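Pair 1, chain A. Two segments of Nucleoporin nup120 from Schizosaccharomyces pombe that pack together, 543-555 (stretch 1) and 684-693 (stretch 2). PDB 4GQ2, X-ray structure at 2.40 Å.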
# COMPACT_ATOMS: atom_id res chain seq x y z
N ILE A 543 23.26 -0.91 4.08
CA ILE A 543 23.53 0.05 5.15
C ILE A 543 23.15 1.45 4.68
O ILE A 543 23.24 1.76 3.49
CB ILE A 543 25.01 -0.02 5.60
CG1 ILE A 543 25.34 -1.43 6.09
CG2 ILE A 543 25.30 0.98 6.71
CD1 ILE A 543 26.82 -1.71 6.27
N ARG A 544 22.69 2.27 5.63
CA ARG A 544 22.41 3.69 5.38
C ARG A 544 22.54 4.49 6.66
O ARG A 544 22.42 3.95 7.76
CB ARG A 544 21.02 3.88 4.74
CG ARG A 544 19.85 3.32 5.54
CD ARG A 544 18.52 3.69 4.88
NE ARG A 544 17.39 3.64 5.81
CZ ARG A 544 17.11 4.57 6.72
NH1 ARG A 544 17.89 5.65 6.85
NH2 ARG A 544 16.06 4.43 7.52
N ASP A 545 22.81 5.79 6.50
CA ASP A 545 22.84 6.73 7.62
C ASP A 545 21.42 7.17 7.95
O ASP A 545 20.58 7.26 7.05
CB ASP A 545 23.68 7.97 7.26
CG ASP A 545 25.18 7.70 7.26
OD1 ASP A 545 25.62 6.64 7.78
OD2 ASP A 545 25.93 8.55 6.76
N PRO A 546 21.15 7.44 9.23
CA PRO A 546 19.83 7.96 9.59
C PRO A 546 19.67 9.39 9.10
O PRO A 546 20.66 10.13 9.06
CB PRO A 546 19.83 7.94 11.13
CG PRO A 546 21.09 7.23 11.55
CD PRO A 546 22.04 7.36 10.40
N TYR A 547 18.45 9.76 8.71
CA TYR A 547 18.16 11.16 8.44
C TYR A 547 17.82 11.79 9.78
O TYR A 547 17.49 11.08 10.73
CB TYR A 547 17.01 11.31 7.44
CG TYR A 547 17.23 10.56 6.13
CD1 TYR A 547 17.01 9.18 6.05
CD2 TYR A 547 17.66 11.23 4.98
CE1 TYR A 547 17.22 8.49 4.87
CE2 TYR A 547 17.87 10.54 3.79
CZ TYR A 547 17.64 9.17 3.74
OH TYR A 547 17.85 8.46 2.58
N LEU A 548 17.93 13.12 9.85
CA LEU A 548 17.62 13.87 11.07
C LEU A 548 16.30 13.46 11.71
O LEU A 548 16.21 13.30 12.93
CB LEU A 548 17.57 15.37 10.78
CG LEU A 548 18.82 16.21 11.03
CD1 LEU A 548 18.50 17.67 10.76
CD2 LEU A 548 19.34 16.02 12.45
N ILE A 549 15.29 13.27 10.87
CA ILE A 549 13.95 12.91 11.33
C ILE A 549 13.98 11.62 12.16
O ILE A 549 13.29 11.52 13.18
CB ILE A 549 12.94 12.86 10.15
CG1 ILE A 549 11.50 12.78 10.66
CG2 ILE A 549 13.27 11.73 9.18
CD1 ILE A 549 11.08 13.98 11.48
N GLU A 550 14.81 10.66 11.74
CA GLU A 550 14.98 9.40 12.46
C GLU A 550 15.56 9.59 13.86
O GLU A 550 14.98 9.13 14.83
CB GLU A 550 15.80 8.40 11.63
CG GLU A 550 15.23 8.19 10.24
CD GLU A 550 15.86 7.01 9.52
OE1 GLU A 550 16.69 7.25 8.63
OE2 GLU A 550 15.50 5.86 9.84
N SER A 551 16.70 10.30 13.95
CA SER A 551 17.30 10.69 15.24
C SER A 551 16.29 11.34 16.19
O SER A 551 16.27 11.06 17.39
CB SER A 551 18.47 11.64 15.03
OG SER A 551 19.34 11.19 14.00
N PHE A 552 15.44 12.22 15.66
CA PHE A 552 14.45 12.93 16.46
C PHE A 552 13.24 12.08 16.87
O PHE A 552 12.50 12.45 17.77
CB PHE A 552 13.98 14.20 15.75
CG PHE A 552 14.98 15.33 15.82
CD1 PHE A 552 15.95 15.47 14.84
CD2 PHE A 552 14.94 16.23 16.87
CE1 PHE A 552 16.87 16.50 14.90
CE2 PHE A 552 15.86 17.27 16.93
CZ PHE A 552 16.82 17.40 15.95
N ASP A 553 13.05 10.95 16.19
CA ASP A 553 11.94 10.05 16.50
C ASP A 553 12.30 9.14 17.68
O ASP A 553 11.59 9.12 18.68
CB ASP A 553 11.57 9.21 15.28
CG ASP A 553 10.21 8.56 15.40
OD1 ASP A 553 9.19 9.29 15.38
OD2 ASP A 553 10.14 7.31 15.48
N GLU A 554 13.41 8.41 17.54
CA GLU A 554 13.86 7.49 18.59
C GLU A 554 14.60 8.22 19.71
O GLU A 554 15.44 9.08 19.46
CB GLU A 554 14.69 6.34 18.00
CG GLU A 554 15.70 6.74 16.94
CD GLU A 554 15.80 5.73 15.81
OE1 GLU A 554 14.84 5.62 15.01
OE2 GLU A 554 16.84 5.06 15.73
N GLU A 555 14.27 7.83 20.94
CA GLU A 555 14.67 8.52 22.18
C GLU A 555 16.20 8.64 22.39
O GLU A 555 16.97 8.13 21.57
CB GLU A 555 14.03 7.80 23.39
CG GLU A 555 12.61 7.30 23.19
CD GLU A 555 11.56 8.41 23.22
OE1 GLU A 555 11.64 9.30 24.08
OE2 GLU A 555 10.63 8.37 22.38
N SER A 684 9.18 4.34 5.58
CA SER A 684 9.75 4.39 6.92
C SER A 684 10.07 5.83 7.36
O SER A 684 9.82 6.20 8.50
CB SER A 684 10.99 3.49 6.97
OG SER A 684 11.66 3.64 8.19
N ILE A 685 10.60 6.64 6.46
CA ILE A 685 10.87 8.05 6.75
C ILE A 685 9.58 8.85 6.92
O ILE A 685 9.43 9.63 7.87
CB ILE A 685 11.78 8.71 5.67
CG1 ILE A 685 13.12 7.98 5.54
CG2 ILE A 685 12.02 10.18 5.99
CD1 ILE A 685 13.75 7.60 6.85
N LEU A 686 8.63 8.65 6.00
CA LEU A 686 7.36 9.37 6.01
C LEU A 686 6.51 9.15 7.26
O LEU A 686 5.79 10.05 7.67
CB LEU A 686 6.54 9.07 4.75
CG LEU A 686 7.11 9.56 3.42
CD1 LEU A 686 6.33 8.96 2.28
CD2 LEU A 686 7.11 11.07 3.30
N LYS A 687 6.65 8.01 7.87
CA LYS A 687 5.94 7.73 9.08
C LYS A 687 6.46 8.54 10.22
O LYS A 687 5.72 8.99 11.03
CB LYS A 687 6.07 6.28 9.43
CG LYS A 687 4.96 5.43 8.91
CD LYS A 687 5.40 4.00 8.93
CE LYS A 687 4.23 3.08 8.94
NZ LYS A 687 4.49 1.91 8.09
N LYS A 688 7.75 8.71 10.29
CA LYS A 688 8.38 9.55 11.30
C LYS A 688 8.08 11.02 11.04
O LYS A 688 7.77 11.76 11.97
CB LYS A 688 9.88 9.26 11.40
CG LYS A 688 10.18 7.78 11.63
CD LYS A 688 11.58 7.54 12.16
CE LYS A 688 11.78 6.09 12.59
NZ LYS A 688 12.09 5.23 11.42
N PHE A 689 8.10 11.44 9.78
CA PHE A 689 7.66 12.79 9.45
C PHE A 689 6.23 13.09 9.91
O PHE A 689 5.99 14.11 10.57
CB PHE A 689 7.85 13.10 7.95
CG PHE A 689 9.18 13.73 7.63
CD1 PHE A 689 9.51 14.98 8.16
CD2 PHE A 689 10.09 13.09 6.82
CE1 PHE A 689 10.73 15.56 7.88
CE2 PHE A 689 11.32 13.68 6.52
CZ PHE A 689 11.63 14.92 7.05
N GLN A 690 5.29 12.21 9.57
CA GLN A 690 3.87 12.37 9.96
C GLN A 690 3.67 12.52 11.47
O GLN A 690 2.98 13.44 11.92
CB GLN A 690 3.03 11.20 9.43
CG GLN A 690 1.57 11.25 9.85
CD GLN A 690 0.75 10.08 9.34
OE1 GLN A 690 -0.24 10.26 8.62
NE2 GLN A 690 1.16 8.88 9.69
N VAL A 691 4.25 11.61 12.24
CA VAL A 691 4.20 11.69 13.70
C VAL A 691 4.84 13.00 14.20
O VAL A 691 4.30 13.65 15.10
CB VAL A 691 4.86 10.43 14.32
CG1 VAL A 691 5.18 10.60 15.80
CG2 VAL A 691 3.98 9.20 14.08
N SER A 692 5.95 13.40 13.59
CA SER A 692 6.63 14.63 13.96
C SER A 692 5.75 15.86 13.71
O SER A 692 5.53 16.68 14.61
CB SER A 692 7.97 14.75 13.22
OG SER A 692 8.45 16.09 13.23
N ILE A 693 5.24 15.97 12.48
CA ILE A 693 4.37 17.07 12.08
C ILE A 693 3.13 17.16 12.96
O ILE A 693 2.72 18.24 13.38
CB ILE A 693 3.93 16.91 10.60
CG1 ILE A 693 5.12 17.12 9.67
CG2 ILE A 693 2.79 17.87 10.27
CD1 ILE A 693 5.01 16.40 8.34

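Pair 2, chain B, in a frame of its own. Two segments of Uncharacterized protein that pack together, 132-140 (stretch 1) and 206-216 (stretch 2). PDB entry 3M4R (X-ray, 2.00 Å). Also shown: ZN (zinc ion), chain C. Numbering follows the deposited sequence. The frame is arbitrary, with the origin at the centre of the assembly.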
# COMPACT_ATOMS: atom_id res chain seq x y z
N HIS B 132 5.19 5.07 5.62
CA HIS B 132 5.58 5.11 7.00
C HIS B 132 5.65 6.60 7.41
O HIS B 132 6.63 7.05 7.98
CB HIS B 132 6.91 4.39 7.21
CG HIS B 132 6.87 2.94 6.83
ND1 HIS B 132 8.02 2.20 6.65
CD2 HIS B 132 5.84 2.09 6.59
CE1 HIS B 132 7.70 0.96 6.30
NE2 HIS B 132 6.39 0.86 6.27
N ALA B 133 4.59 7.34 7.10
CA ALA B 133 4.56 8.80 7.26
C ALA B 133 4.97 9.19 8.67
O ALA B 133 4.39 8.69 9.63
CB ALA B 133 3.18 9.32 6.95
N ASP B 134 5.97 10.06 8.78
CA ASP B 134 6.45 10.54 10.07
C ASP B 134 5.34 11.05 11.05
O ASP B 134 5.32 10.65 12.20
CB ASP B 134 7.50 11.64 9.88
CG ASP B 134 8.16 12.03 11.18
OD1 ASP B 134 8.84 11.14 11.75
OD2 ASP B 134 7.97 13.20 11.65
N ALA B 135 4.45 11.91 10.59
CA ALA B 135 3.37 12.42 11.42
C ALA B 135 2.40 11.30 11.88
O ALA B 135 1.77 11.41 12.93
CB ALA B 135 2.59 13.52 10.69
N ILE B 136 2.29 10.23 11.11
CA ILE B 136 1.46 9.10 11.53
C ILE B 136 2.16 8.32 12.64
O ILE B 136 1.51 7.86 13.60
CB ILE B 136 1.10 8.19 10.37
CG1 ILE B 136 0.06 8.89 9.46
CG2 ILE B 136 0.58 6.84 10.86
CD1 ILE B 136 -1.35 9.12 10.07
N LEU B 137 3.47 8.17 12.52
CA LEU B 137 4.26 7.51 13.54
C LEU B 137 4.20 8.29 14.84
O LEU B 137 4.02 7.69 15.89
CB LEU B 137 5.72 7.34 13.08
CG LEU B 137 6.10 6.26 12.04
CD1 LEU B 137 7.63 6.29 11.78
CD2 LEU B 137 5.69 4.86 12.50
N SER B 138 4.30 9.62 14.77
CA SER B 138 4.21 10.48 15.95
C SER B 138 2.88 10.39 16.67
O SER B 138 2.85 10.20 17.87
CB SER B 138 4.39 11.96 15.59
OG SER B 138 5.69 12.22 15.11
N ILE B 139 1.78 10.53 15.93
CA ILE B 139 0.47 10.52 16.56
C ILE B 139 0.15 9.16 17.15
O ILE B 139 -0.45 9.08 18.21
CB ILE B 139 -0.68 11.01 15.62
CG1 ILE B 139 -1.80 11.60 16.48
CG2 ILE B 139 -1.21 9.87 14.75
CD1 ILE B 139 -2.91 12.28 15.71
N THR B 140 0.59 8.10 16.49
CA THR B 140 0.30 6.76 16.97
C THR B 140 1.26 6.34 18.08
O THR B 140 0.99 5.38 18.79
CB THR B 140 0.27 5.75 15.83
OG1 THR B 140 1.54 5.69 15.17
CG2 THR B 140 -0.83 6.13 14.83
N ASN B 206 -4.89 13.81 2.90
CA ASN B 206 -5.90 14.30 3.85
C ASN B 206 -5.65 13.75 5.24
O ASN B 206 -5.58 14.51 6.20
CB ASN B 206 -7.32 13.98 3.34
CG ASN B 206 -7.80 15.00 2.32
OD1 ASN B 206 -7.51 16.20 2.46
ND2 ASN B 206 -8.56 14.56 1.31
N ILE B 207 -5.38 12.45 5.34
CA ILE B 207 -5.14 11.83 6.65
C ILE B 207 -3.83 12.24 7.29
O ILE B 207 -3.79 12.60 8.48
CB ILE B 207 -5.22 10.31 6.58
CG1 ILE B 207 -6.68 9.87 6.37
CG2 ILE B 207 -4.61 9.67 7.83
CD1 ILE B 207 -6.79 8.49 5.72
N VAL B 208 -2.76 12.26 6.52
CA VAL B 208 -1.47 12.58 7.11
C VAL B 208 -1.46 14.05 7.53
O VAL B 208 -0.96 14.38 8.59
CB VAL B 208 -0.30 12.29 6.15
CG1 VAL B 208 0.99 12.84 6.69
CG2 VAL B 208 -0.19 10.75 5.89
N SER B 209 -2.04 14.91 6.69
CA SER B 209 -2.01 16.34 6.93
C SER B 209 -2.83 16.67 8.17
O SER B 209 -2.47 17.57 8.92
CB SER B 209 -2.42 17.15 5.69
OG SER B 209 -3.82 17.16 5.46
N ARG B 210 -3.90 15.91 8.41
CA ARG B 210 -4.65 15.99 9.66
C ARG B 210 -3.83 15.55 10.88
O ARG B 210 -3.91 16.19 11.95
CB ARG B 210 -5.98 15.22 9.58
CG ARG B 210 -6.94 15.84 8.57
CD ARG B 210 -8.17 14.97 8.27
NE ARG B 210 -9.19 15.17 9.30
CZ ARG B 210 -10.47 14.80 9.18
NH1 ARG B 210 -11.31 15.01 10.18
NH2 ARG B 210 -10.91 14.21 8.07
N ALA B 211 -3.04 14.51 10.72
CA ALA B 211 -2.10 14.09 11.75
C ALA B 211 -1.09 15.19 12.04
O ALA B 211 -0.83 15.52 13.19
CB ALA B 211 -1.34 12.81 11.31
N GLU B 212 -0.51 15.73 10.98
CA GLU B 212 0.51 16.78 11.10
C GLU B 212 -0.08 18.05 11.75
O GLU B 212 0.46 18.54 12.74
CB GLU B 212 1.12 17.11 9.74
CG GLU B 212 2.54 17.66 9.83
CD GLU B 212 3.01 18.23 8.51
OE1 GLU B 212 3.36 19.43 8.49
OE2 GLU B 212 3.02 17.50 7.50
N ASN B 213 -1.20 18.53 11.21
CA ASN B 213 -1.98 19.63 11.81
C ASN B 213 -2.11 19.49 13.31
O ASN B 213 -1.92 20.46 14.04
CB ASN B 213 -3.42 19.66 11.27
CG ASN B 213 -3.58 20.42 9.96
OD1 ASN B 213 -2.79 21.31 9.65
ND2 ASN B 213 -4.63 20.09 9.20
N PHE B 214 -2.45 18.28 13.75
CA PHE B 214 -2.71 18.00 15.16
C PHE B 214 -1.46 18.02 16.04
O PHE B 214 -1.50 18.52 17.16
CB PHE B 214 -3.45 16.67 15.34
CG PHE B 214 -3.61 16.28 16.79
CD1 PHE B 214 -4.68 16.75 17.53
CD2 PHE B 214 -2.67 15.47 17.41
CE1 PHE B 214 -4.82 16.41 18.89
CE2 PHE B 214 -2.81 15.12 18.75
CZ PHE B 214 -3.88 15.59 19.48
N ILE B 215 -0.35 17.46 15.56
CA ILE B 215 0.90 17.55 16.32
C ILE B 215 1.71 18.89 16.10
O ILE B 215 2.72 19.11 16.76
CB ILE B 215 1.78 16.29 16.09
CG1 ILE B 215 2.37 16.28 14.68
CG2 ILE B 215 0.98 14.98 16.33
CD1 ILE B 215 2.96 14.90 14.25
N ARG B 216 1.25 19.76 15.18
CA ARG B 216 2.00 20.98 14.76
C ARG B 216 2.26 21.95 15.91
O ARG B 216 1.66 21.83 16.97
CB ARG B 216 1.25 21.75 13.65
ZN ZN C . 5.26 -0.95 6.12
O HOH W 1 6.88 -1.81 6.98

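In both pairs a short helix, entered through an N-cap residue, lies across a longer helix, and the N-to-C directions make an angle of 59° in pair 1 and 55° in pair 2. The axes approach to 9.3 Å and 8.4 Å, respectively. With the central residues superposed, the backbones agree to 0.5 Å RMSD. No hydrogen bond crosses between the stretches in either pair, so side-chain packing carries most of the contact.

The central knob is Ile A549 in pair 1 and Ala B135 in pair 2. Each points toward the other helix and sits in a hole of four residues: Ile A685, Lys A688, Phe A689 and Ser A692 in pair 1, matched by Val B208, Ala B211, Glu B212 and Ile B215 in pair 2. The branched Ile A549 fills its hole from several directions. Its CG1 stands 3.8 Å from the centroid of the Phe A689 ring, a CH-pi contact over the face, while its CD1 comes within 3.6 Å of Ser A692 CB; a small serine suits a place beside so long a knob. Ala B135 has a single methyl, and its hole is filled from the other side: Ile B215 extends CD1 to 3.8 Å from Ala B135 CB. The matching Glu B212 offers only its near end, with CB 4.0 Å from Ala B135 CB.

At Lys A688 = Ala B211 the chemistry diverges. The lysine's aliphatic chain covers Asp A553, with CD 3.5 Å from Asp A553 CB, and its NZ forms a long salt bridge with Glu A550 OE2 at 3.8 Å. A chain both greasy and charged suits this mixed setting. Ala B211 is compact, leaving its CB 4.0 Å from Ala B135 CB and 3.9 Å from Ile B136 CD1.

Glu A550 = Ile B136 follows suit. Both CA-to-CB bonds point sideways, but Glu A550 is held within its own stretch by a salt bridge from Arg A544 NH1 to its OE1 at 2.7 Å, and it also accepts a hydrogen bond from Tyr A547 N to OE1 at 3.1 Å. Both also pack on the matched branched residue: Glu A550 CD lies 3.5 Å from Ile A685 CD1, and Ile B136 CG1 lies 4.0 Å from Val B208 CG2. The side chain of Ile B136, being wholly apolar, has no polar bonds to make.

Ile A685 = Val B208 is a branched aliphatic residue in both pairs. Ile A685 CG2 meets Ile A549 CG2 at 3.8 Å, and its CD1 lies 3.7 Å from Tyr A547 CD1. At the position matching that tyrosine, Ala B133 CB touches Val B208 CG2 at 3.8 Å: a small residue meets a shorter partner where an aromatic ring meets a longer one.

Farther along, Asp A553 = Ile B139 points toward the partner in both. The aspartate ends 4.2 Å from Val A691, measured from OD1 to CG1, whereas Ile B139 CD1 reaches Phe B214 CD2 at 3.6 Å, an apolar contact between larger side chains. One backbone frame thus accommodates a partly charged interface and an almost entirely apolar one.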